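Local coordinates for protein putative sulfatase yidJ (Bacteroides fragilis, PDB 2QZU) that probably hydrolyses sulfate esters as a metal-dependent arylsulfatase of the sulfatase family, although its natural substrate is not established, at residues Thr306-His314 with Phe358-Met369; Pro138-Tyr146 with Pro189-Asn197. All coordinates share one frame; numbering follows the deposited sequence.

Contact 1 (Thr306-His314 with Phe358-Met369); sequences TIVVFTSDH and FADLYPTLLSMM
Ile307 meets Leu365 and Met369 with two different branches, which opens the row of apolar contacts between strand 306-311 and helix 361-368. Its CG2, anti to the backbone N, lies 3.9 Å from Leu365 CD2, the two side chains running alongside one another and pointing opposite ways. The longer branch, beside the backbone N (chi1 -65°), carries CD1 to within 3.7 Å of CG of Met369, a selenomethionine; the methyl of Met368, also selenomethionine, approaches CD1 more loosely. Two residues on, Val309 CG2 reaches the same Leu365 CD2 at 4.1 Å, and Val309 CG1 faces Leu361 CD1 at 4.4 Å. Thr311 then turns CG2 to the edge of the Phe358 ring, 3.6 Å from CE1, while its hydroxyl bonds to Pro337 O. Past the strand end, Ser312 O comes obliquely to Phe358 CD1 at 3.3 Å, and Asp313 CA stands over the ring face in a CH-pi contact, 4.0 Å from the centroid and 12° off the normal. Helix and strand run nearly antiparallel (159°), and the axes of the two short segments come within 11.1 Å at their closest. This is the strand-helix layering of an alpha/beta fold, as in the alkaline phosphatase clan. Strand 306-311 lies between strands 29-35 and 338-341 of the mixed central sheet; Leu361 also touches Phe32, while helix 385-390 packs on Met368.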
loop_
_atom_site.group_PDB
_atom_site.type_symbol
_atom_site.label_atom_id
_atom_site.label_comp_id
_atom_site.label_asym_id
_atom_site.label_seq_id
_atom_site.Cartn_x
_atom_site.Cartn_y
_atom_site.Cartn_z
ATOM N N THR A 306 -9.154 -18.561 34.905
ATOM C CA THR A 306 -9.601 -18.089 33.608
ATOM C C THR A 306 -8.880 -18.911 32.560
ATOM O O THR A 306 -7.683 -19.168 32.676
ATOM C CB THR A 306 -9.234 -16.610 33.380
ATOM O OG1 THR A 306 -9.974 -15.783 34.284
ATOM C CG2 THR A 306 -9.544 -16.198 31.936
ATOM N N ILE A 307 -9.617 -19.358 31.555
ATOM C CA ILE A 307 -8.997 -20.104 30.475
ATOM C C ILE A 307 -8.561 -19.036 29.482
ATOM O O ILE A 307 -9.391 -18.286 28.972
ATOM C CB ILE A 307 -9.996 -21.047 29.781
ATOM C CG1 ILE A 307 -10.460 -22.127 30.761
ATOM C CG2 ILE A 307 -9.346 -21.676 28.545
ATOM C CD1 ILE A 307 -11.612 -22.962 30.247
ATOM N N VAL A 308 -7.258 -18.944 29.239
ATOM C CA VAL A 308 -6.734 -17.974 28.287
ATOM C C VAL A 308 -6.279 -18.756 27.066
ATOM O O VAL A 308 -5.536 -19.730 27.182
ATOM C CB VAL A 308 -5.538 -17.187 28.866
ATOM C CG1 VAL A 308 -4.963 -16.233 27.803
ATOM C CG2 VAL A 308 -5.983 -16.407 30.089
ATOM N N VAL A 309 -6.750 -18.338 25.899
ATOM C CA VAL A 309 -6.399 -18.996 24.651
ATOM C C VAL A 309 -5.777 -17.999 23.686
ATOM O O VAL A 309 -6.286 -16.886 23.544
ATOM C CB VAL A 309 -7.653 -19.572 23.940
ATOM C CG1 VAL A 309 -7.243 -20.274 22.652
ATOM C CG2 VAL A 309 -8.405 -20.511 24.860
ATOM N N PHE A 310 -4.665 -18.375 23.056
ATOM C CA PHE A 310 -4.067 -17.519 22.031
ATOM C C PHE A 310 -4.009 -18.378 20.777
ATOM O O PHE A 310 -3.369 -19.432 20.767
ATOM C CB PHE A 310 -2.643 -17.058 22.351
ATOM C CG PHE A 310 -2.057 -16.183 21.268
ATOM C CD1 PHE A 310 -2.464 -14.860 21.134
ATOM C CD2 PHE A 310 -1.180 -16.710 20.322
ATOM C CE1 PHE A 310 -2.017 -14.072 20.074
ATOM C CE2 PHE A 310 -0.724 -15.929 19.252
ATOM C CZ PHE A 310 -1.146 -14.611 19.129
ATOM N N THR A 311 -4.683 -17.938 19.724
ATOM C CA THR A 311 -4.704 -18.709 18.493
ATOM C C THR A 311 -4.856 -17.793 17.276
ATOM O O THR A 311 -4.705 -16.573 17.385
ATOM C CB THR A 311 -5.851 -19.758 18.554
ATOM O OG1 THR A 311 -5.754 -20.660 17.445
ATOM C CG2 THR A 311 -7.200 -19.071 18.545
ATOM N N SER A 312 -5.139 -18.374 16.117
ATOM C CA SER A 312 -5.285 -17.597 14.889
ATOM C C SER A 312 -6.226 -18.314 13.933
ATOM O O SER A 312 -6.420 -19.524 14.040
ATOM C CB SER A 312 -3.918 -17.402 14.226
ATOM O OG SER A 312 -4.011 -16.582 13.070
ATOM N N ASP A 313 -6.811 -17.566 13.002
ATOM C CA ASP A 313 -7.735 -18.156 12.045
ATOM C C ASP A 313 -7.029 -18.899 10.916
ATOM O O ASP A 313 -7.614 -19.786 10.296
ATOM C CB ASP A 313 -8.689 -17.084 11.486
ATOM C CG ASP A 313 -7.967 -15.888 10.873
ATOM O OD1 ASP A 313 -6.761 -15.691 11.120
ATOM O OD2 ASP A 313 -8.629 -15.120 10.142
ATOM N N HIS A 314 -5.776 -18.539 10.657
ATOM C CA HIS A 314 -4.980 -19.183 9.611
ATOM C C HIS A 314 -3.574 -18.606 9.518
ATOM O O HIS A 314 -3.276 -17.563 10.105
ATOM C CB HIS A 314 -5.666 -19.051 8.243
ATOM C CG HIS A 314 -5.883 -17.639 7.803
ATOM N ND1 HIS A 314 -4.862 -16.822 7.367
ATOM C CD2 HIS A 314 -7.013 -16.891 7.738
ATOM C CE1 HIS A 314 -5.351 -15.633 7.055
ATOM N NE2 HIS A 314 -6.656 -15.652 7.272
ATOM N N PHE A 358 -8.869 -25.027 15.020
ATOM C CA PHE A 358 -9.481 -23.757 15.388
ATOM C C PHE A 358 -10.973 -23.955 15.672
ATOM O O PHE A 358 -11.498 -23.445 16.662
ATOM C CB PHE A 358 -9.280 -22.770 14.229
ATOM C CG PHE A 358 -9.727 -21.360 14.514
ATOM C CD1 PHE A 358 -9.119 -20.601 15.512
ATOM C CD2 PHE A 358 -10.705 -20.761 13.719
ATOM C CE1 PHE A 358 -9.476 -19.266 15.711
ATOM C CE2 PHE A 358 -11.069 -19.430 13.906
ATOM C CZ PHE A 358 -10.452 -18.678 14.903
ATOM N N ALA A 359 -11.642 -24.725 14.816
ATOM C CA ALA A 359 -13.081 -24.963 14.944
ATOM C C ALA A 359 -13.517 -25.904 16.067
ATOM O O ALA A 359 -14.706 -26.004 16.363
ATOM C CB ALA A 359 -13.637 -25.462 13.615
ATOM N N ASP A 360 -12.570 -26.601 16.683
ATOM C CA ASP A 360 -12.908 -27.514 17.772
ATOM C C ASP A 360 -13.070 -26.782 19.097
ATOM O O ASP A 360 -13.534 -27.366 20.077
ATOM C CB ASP A 360 -11.826 -28.586 17.938
ATOM C CG ASP A 360 -11.662 -29.443 16.703
ATOM O OD1 ASP A 360 -12.676 -29.687 16.007
ATOM O OD2 ASP A 360 -10.522 -29.887 16.438
ATOM N N LEU A 361 -12.699 -25.505 19.129
ATOM C CA LEU A 361 -12.780 -24.745 20.370
ATOM C C LEU A 361 -14.181 -24.558 20.958
ATOM O O LEU A 361 -14.322 -24.435 22.173
ATOM C CB LEU A 361 -12.073 -23.392 20.203
ATOM C CG LEU A 361 -10.549 -23.533 20.067
ATOM C CD1 LEU A 361 -9.924 -22.185 19.745
ATOM C CD2 LEU A 361 -9.962 -24.093 21.359
ATOM N N TYR A 362 -15.211 -24.555 20.113
ATOM C CA TYR A 362 -16.591 -24.401 20.587
ATOM C C TYR A 362 -16.932 -25.541 21.568
ATOM O O TYR A 362 -17.123 -25.297 22.762
ATOM C CB TYR A 362 -17.550 -24.391 19.381
ATOM C CG TYR A 362 -19.021 -24.108 19.647
ATOM C CD1 TYR A 362 -19.705 -24.714 20.705
ATOM C CD2 TYR A 362 -19.759 -23.326 18.755
ATOM C CE1 TYR A 362 -21.085 -24.550 20.861
ATOM C CE2 TYR A 362 -21.129 -23.162 18.898
ATOM C CZ TYR A 362 -21.790 -23.773 19.949
ATOM O OH TYR A 362 -23.149 -23.605 20.080
ATOM N N PRO A 363 -16.988 -26.802 21.091
ATOM C CA PRO A 363 -17.314 -27.864 22.052
ATOM C C PRO A 363 -16.238 -28.092 23.118
ATOM O O PRO A 363 -16.553 -28.368 24.277
ATOM C CB PRO A 363 -17.517 -29.087 21.161
ATOM C CG PRO A 363 -16.550 -28.845 20.049
ATOM C CD PRO A 363 -16.749 -27.367 19.749
ATOM N N THR A 364 -14.974 -27.970 22.726
ATOM C CA THR A 364 -13.867 -28.178 23.655
ATOM C C THR A 364 -13.902 -27.220 24.845
ATOM O O THR A 364 -13.854 -27.655 25.996
ATOM C CB THR A 364 -12.508 -28.056 22.926
ATOM O OG1 THR A 364 -12.452 -29.025 21.869
ATOM C CG2 THR A 364 -11.347 -28.306 23.891
ATOM N N LEU A 365 -13.996 -25.918 24.578
ATOM C CA LEU A 365 -14.025 -24.938 25.663
ATOM C C LEU A 365 -15.288 -25.062 26.512
ATOM O O LEU A 365 -15.222 -25.044 27.739
ATOM C CB LEU A 365 -13.909 -23.517 25.102
ATOM C CG LEU A 365 -12.540 -23.142 24.513
ATOM C CD1 LEU A 365 -12.639 -21.816 23.768
ATOM C CD2 LEU A 365 -11.509 -23.049 25.634
ATOM N N LEU A 366 -16.438 -25.200 25.862
ATOM C CA LEU A 366 -17.694 -25.317 26.596
ATOM C C LEU A 366 -17.677 -26.487 27.579
ATOM O O LEU A 366 -18.123 -26.346 28.716
ATOM C CB LEU A 366 -18.863 -25.464 25.619
ATOM C CG LEU A 366 -19.877 -24.316 25.552
ATOM C CD1 LEU A 366 -19.190 -22.974 25.697
ATOM C CD2 LEU A 366 -20.645 -24.402 24.237
ATOM N N SER A 367 -17.174 -27.640 27.142
ATOM C CA SER A 367 -17.107 -28.804 28.024
ATOM C C SER A 367 -16.097 -28.545 29.145
ATOM O O SER A 367 -16.348 -28.882 30.299
ATOM C CB SER A 367 -16.710 -30.064 27.241
ATOM O OG SER A 367 -17.776 -30.514 26.417
HETATM N N MSE A 368 -14.959 -27.944 28.805
HETATM C CA MSE A 368 -13.943 -27.638 29.811
HETATM C C MSE A 368 -14.507 -26.693 30.868
HETATM O O MSE A 368 -14.146 -26.769 32.043
HETATM C CB MSE A 368 -12.720 -26.971 29.169
HETATM C CG MSE A 368 -11.829 -27.887 28.352
HETATM SE SE MSE A 368 -10.448 -26.851 27.455
HETATM C CE MSE A 368 -9.373 -26.398 29.004
HETATM N N MSE A 369 -15.400 -25.806 30.440
HETATM C CA MSE A 369 -15.995 -24.815 31.329
HETATM C C MSE A 369 -17.148 -25.316 32.186
HETATM O O MSE A 369 -17.629 -24.591 33.056
HETATM C CB MSE A 369 -16.443 -23.607 30.507
HETATM C CG MSE A 369 -15.278 -22.843 29.908
HETATM SE SE MSE A 369 -15.771 -21.563 28.562
HETATM C CE MSE A 369 -14.018 -21.340 27.776
#

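Contact 2 (Pro138-Tyr146 with Pro189-Asn197); sequences PYKPYVDTY and PRDSFYYVN
Arg190, in the type I turn Pro189-Ser192, lays its guanidinium flat on the ring of Tyr139, with planes 16° apart and centres separated by 4.0 Å, which meets the geometry of a stacked cation-pi pair. The arginine chain is extended from CG to NE, with CG anti to the backbone N (chi1 -176°), and this reach carries the head group across to the 138-146 loop, which lies between strands 126-130 and 168-172. Tyr139 holds its ring between its own backbone N and carbonyl carbon (chi1 72°), and NH2 of Arg190 stands above the ring centre. On the opposite guanidinium face sits Val143 CG1, 3.8 Å from Arg190 CG. In the guanidinium plane, NH1 and NH2 both grip the carbonyl O of Pro141, which follows a cis peptide bond, at 2.8 and 3.0 Å; NH1 is almost in line with the C=O bond, NH2 comes from above the carbonyl plane, and both N-H bonds are noticeably bent. Farther along, Phe193 points its edge at Asp144 O, and Thr145 CG2 approaches CE2 of that ring obliquely at 3.8 Å. One water links Asp144 N to Asp191 OD1, and two others tie Tyr195 OH to Asp144 O and Tyr146 N. With NE salt-bridged to Glu156, the guanidinium is fixed by a ring, a methyl, a carbonyl and a carboxylate, which would probably hold its rotation and favour its positive charge.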
loop_
_atom_site.group_PDB
_atom_site.type_symbol
_atom_site.label_atom_id
_atom_site.label_comp_id
_atom_site.label_asym_id
_atom_site.label_seq_id
_atom_site.Cartn_x
_atom_site.Cartn_y
_atom_site.Cartn_z
ATOM N N PRO A 138 -21.694 -7.342 3.596
ATOM C CA PRO A 138 -21.957 -5.916 3.376
ATOM C C PRO A 138 -23.173 -5.712 2.468
ATOM O O PRO A 138 -23.486 -6.568 1.641
ATOM C CB PRO A 138 -20.668 -5.420 2.713
ATOM C CG PRO A 138 -19.620 -6.416 3.165
ATOM C CD PRO A 138 -20.368 -7.723 3.076
ATOM N N TYR A 139 -23.862 -4.587 2.632
ATOM C CA TYR A 139 -25.019 -4.275 1.797
ATOM C C TYR A 139 -25.034 -2.770 1.503
ATOM O O TYR A 139 -24.496 -1.978 2.273
ATOM C CB TYR A 139 -26.316 -4.726 2.487
ATOM C CG TYR A 139 -26.736 -3.895 3.674
ATOM C CD1 TYR A 139 -27.410 -2.687 3.496
ATOM C CD2 TYR A 139 -26.468 -4.317 4.977
ATOM C CE1 TYR A 139 -27.808 -1.920 4.578
ATOM C CE2 TYR A 139 -26.863 -3.551 6.073
ATOM C CZ TYR A 139 -27.533 -2.355 5.861
ATOM O OH TYR A 139 -27.926 -1.583 6.928
ATOM N N LYS A 140 -25.632 -2.384 0.379
ATOM C CA LYS A 140 -25.680 -0.978 -0.024
ATOM C C LYS A 140 -26.736 -0.147 0.706
ATOM O O LYS A 140 -27.824 -0.640 1.007
ATOM C CB LYS A 140 -25.927 -0.880 -1.533
ATOM C CG LYS A 140 -24.840 -1.494 -2.396
ATOM C CD LYS A 140 -25.112 -1.242 -3.872
ATOM C CE LYS A 140 -23.996 -1.787 -4.747
ATOM N NZ LYS A 140 -24.234 -1.486 -6.187
ATOM N N PRO A 141 -26.422 1.126 1.011
ATOM C CA PRO A 141 -25.149 1.798 0.720
ATOM C C PRO A 141 -24.087 1.358 1.727
ATOM O O PRO A 141 -24.341 1.332 2.931
ATOM C CB PRO A 141 -25.506 3.278 0.848
ATOM C CG PRO A 141 -26.553 3.264 1.928
ATOM C CD PRO A 141 -27.414 2.089 1.527
ATOM N N TYR A 142 -22.903 1.013 1.232
ATOM C CA TYR A 142 -21.820 0.542 2.093
ATOM C C TYR A 142 -21.308 1.610 3.055
ATOM O O TYR A 142 -21.295 2.797 2.725
ATOM C CB TYR A 142 -20.657 0.035 1.232
ATOM C CG TYR A 142 -21.048 -1.018 0.218
ATOM C CD1 TYR A 142 -21.682 -2.195 0.616
ATOM C CD2 TYR A 142 -20.782 -0.841 -1.140
ATOM C CE1 TYR A 142 -22.041 -3.170 -0.310
ATOM C CE2 TYR A 142 -21.139 -1.814 -2.080
ATOM C CZ TYR A 142 -21.770 -2.973 -1.655
ATOM O OH TYR A 142 -22.138 -3.936 -2.565
ATOM N N VAL A 143 -20.885 1.188 4.247
ATOM C CA VAL A 143 -20.353 2.133 5.222
ATOM C C VAL A 143 -19.101 2.760 4.616
ATOM O O VAL A 143 -18.391 2.124 3.831
ATOM C CB VAL A 143 -20.017 1.459 6.575
ATOM C CG1 VAL A 143 -21.295 0.937 7.223
ATOM C CG2 VAL A 143 -19.019 0.339 6.381
ATOM N N ASP A 144 -18.835 4.002 4.999
ATOM C CA ASP A 144 -17.721 4.768 4.449
ATOM C C ASP A 144 -16.281 4.509 4.903
ATOM O O ASP A 144 -15.650 5.380 5.506
ATOM C CB ASP A 144 -18.047 6.263 4.598
ATOM C CG ASP A 144 -17.109 7.152 3.805
ATOM O OD1 ASP A 144 -16.761 6.782 2.666
ATOM O OD2 ASP A 144 -16.733 8.230 4.318
ATOM N N THR A 145 -15.757 3.318 4.612
ATOM C CA THR A 145 -14.359 3.005 4.926
ATOM C C THR A 145 -13.676 2.694 3.596
ATOM O O THR A 145 -14.342 2.325 2.627
ATOM C CB THR A 145 -14.203 1.810 5.902
ATOM O OG1 THR A 145 -14.937 0.684 5.417
ATOM C CG2 THR A 145 -14.694 2.198 7.292
ATOM N N TYR A 146 -12.355 2.842 3.547
ATOM C CA TYR A 146 -11.609 2.639 2.304
ATOM C C TYR A 146 -11.838 1.320 1.569
ATOM O O TYR A 146 -11.865 1.297 0.336
ATOM C CB TYR A 146 -10.103 2.818 2.544
ATOM C CG TYR A 146 -9.429 1.583 3.083
ATOM C CD1 TYR A 146 -9.471 1.285 4.443
ATOM C CD2 TYR A 146 -8.822 0.668 2.221
ATOM C CE1 TYR A 146 -8.935 0.102 4.931
ATOM C CE2 TYR A 146 -8.290 -0.515 2.695
ATOM C CZ TYR A 146 -8.354 -0.794 4.056
ATOM O OH TYR A 146 -7.891 -1.986 4.546
ATOM N N PRO A 189 -24.613 3.887 15.923
ATOM C CA PRO A 189 -25.398 3.419 14.778
ATOM C C PRO A 189 -24.453 3.052 13.626
ATOM O O PRO A 189 -23.254 3.344 13.671
ATOM C CB PRO A 189 -26.301 4.616 14.460
ATOM C CG PRO A 189 -25.513 5.783 14.938
ATOM C CD PRO A 189 -24.928 5.290 16.240
ATOM N N ARG A 190 -25.006 2.421 12.596
ATOM C CA ARG A 190 -24.242 1.965 11.440
ATOM C C ARG A 190 -23.239 2.938 10.828
ATOM O O ARG A 190 -22.123 2.543 10.488
ATOM C CB ARG A 190 -25.207 1.474 10.353
ATOM C CG ARG A 190 -24.534 0.881 9.119
ATOM C CD ARG A 190 -25.551 0.137 8.251
ATOM N NE ARG A 190 -24.929 -0.577 7.139
ATOM C CZ ARG A 190 -24.797 -0.095 5.906
ATOM N NH1 ARG A 190 -25.248 1.117 5.606
ATOM N NH2 ARG A 190 -24.217 -0.832 4.969
ATOM N N ASP A 191 -23.619 4.204 10.684
ATOM C CA ASP A 191 -22.713 5.176 10.083
ATOM C C ASP A 191 -21.940 6.030 11.084
ATOM O O ASP A 191 -21.354 7.052 10.714
ATOM C CB ASP A 191 -23.491 6.078 9.118
ATOM C CG ASP A 191 -24.124 5.296 7.975
ATOM O OD1 ASP A 191 -23.378 4.613 7.236
ATOM O OD2 ASP A 191 -25.362 5.360 7.816
ATOM N N SER A 192 -21.915 5.599 12.341
ATOM C CA SER A 192 -21.217 6.342 13.381
ATOM C C SER A 192 -20.003 5.641 13.988
ATOM O O SER A 192 -19.779 5.706 15.204
ATOM C CB SER A 192 -22.195 6.727 14.490
ATOM O OG SER A 192 -23.135 7.674 14.013
ATOM N N PHE A 193 -19.227 4.967 13.148
ATOM C CA PHE A 193 -18.014 4.315 13.615
ATOM C C PHE A 193 -17.010 5.443 13.849
ATOM O O PHE A 193 -17.222 6.565 13.394
ATOM C CB PHE A 193 -17.468 3.339 12.564
ATOM C CG PHE A 193 -17.382 3.916 11.175
ATOM C CD1 PHE A 193 -18.484 3.883 10.325
ATOM C CD2 PHE A 193 -16.204 4.502 10.725
ATOM C CE1 PHE A 193 -18.414 4.426 9.043
ATOM C CE2 PHE A 193 -16.124 5.050 9.446
ATOM C CZ PHE A 193 -17.231 5.009 8.603
ATOM N N TYR A 194 -15.928 5.151 14.561
ATOM C CA TYR A 194 -14.910 6.159 14.835
ATOM C C TYR A 194 -13.518 5.616 14.562
ATOM O O TYR A 194 -13.297 4.406 14.586
ATOM C CB TYR A 194 -14.981 6.621 16.294
ATOM C CG TYR A 194 -14.781 5.508 17.300
ATOM C CD1 TYR A 194 -15.854 4.734 17.728
ATOM C CD2 TYR A 194 -13.515 5.225 17.820
ATOM C CE1 TYR A 194 -15.681 3.706 18.647
ATOM C CE2 TYR A 194 -13.330 4.193 18.743
ATOM C CZ TYR A 194 -14.420 3.441 19.150
ATOM O OH TYR A 194 -14.265 2.425 20.064
ATOM N N TYR A 195 -12.584 6.522 14.298
ATOM C CA TYR A 195 -11.203 6.149 14.038
ATOM C C TYR A 195 -10.372 6.433 15.285
ATOM O O TYR A 195 -10.701 7.325 16.071
ATOM C CB TYR A 195 -10.644 6.959 12.867
ATOM C CG TYR A 195 -11.179 6.561 11.513
ATOM C CD1 TYR A 195 -10.697 5.429 10.854
ATOM C CD2 TYR A 195 -12.173 7.319 10.887
ATOM C CE1 TYR A 195 -11.190 5.061 9.607
ATOM C CE2 TYR A 195 -12.672 6.958 9.639
ATOM C CZ TYR A 195 -12.178 5.830 9.007
ATOM O OH TYR A 195 -12.677 5.474 7.779
ATOM N N VAL A 196 -9.301 5.668 15.458
ATOM C CA VAL A 196 -8.391 5.829 16.585
ATOM C C VAL A 196 -6.972 6.034 16.046
ATOM O O VAL A 196 -6.533 5.312 15.154
ATOM C CB VAL A 196 -8.401 4.574 17.491
ATOM C CG1 VAL A 196 -7.433 4.759 18.642
ATOM C CG2 VAL A 196 -9.811 4.319 18.013
ATOM N N ASN A 197 -6.259 7.021 16.585
ATOM C CA ASN A 197 -4.892 7.300 16.150
ATOM C C ASN A 197 -3.916 6.530 17.031
ATOM O O ASN A 197 -3.127 7.109 17.774
ATOM C CB ASN A 197 -4.612 8.806 16.228
ATOM C CG ASN A 197 -5.352 9.598 15.158
ATOM O OD1 ASN A 197 -5.486 10.817 15.254
ATOM N ND2 ASN A 197 -5.823 8.907 14.123
HETATM O O HOH W 1 -20.681 5.385 6.561
HETATM O O HOH W 2 -14.429 7.367 7.025
HETATM O O HOH W 3 -11.255 4.486 5.614
#

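Contact 1 belongs to the core and contact 2 to the surface: all ten touching residues are buried in the first, whereas in the second only two are buried and four are exposed. Their centres are 30 Å apart, and their nearest atoms about 14 Å, so they do not touch. They share no element of secondary structure: 306-314 with 358-369 joins a central-sheet strand to a helix, while 138-146 with 189-197 joins two largely irregular segments. The buried areas are similar, 394 and 421 Å², but the chemistry diverges. Contact 1 relies on aliphatic and aromatic packing without cross-segment hydrogen bonds; contact 2 adds a charged stack, direct hydrogen bonds and bridging waters.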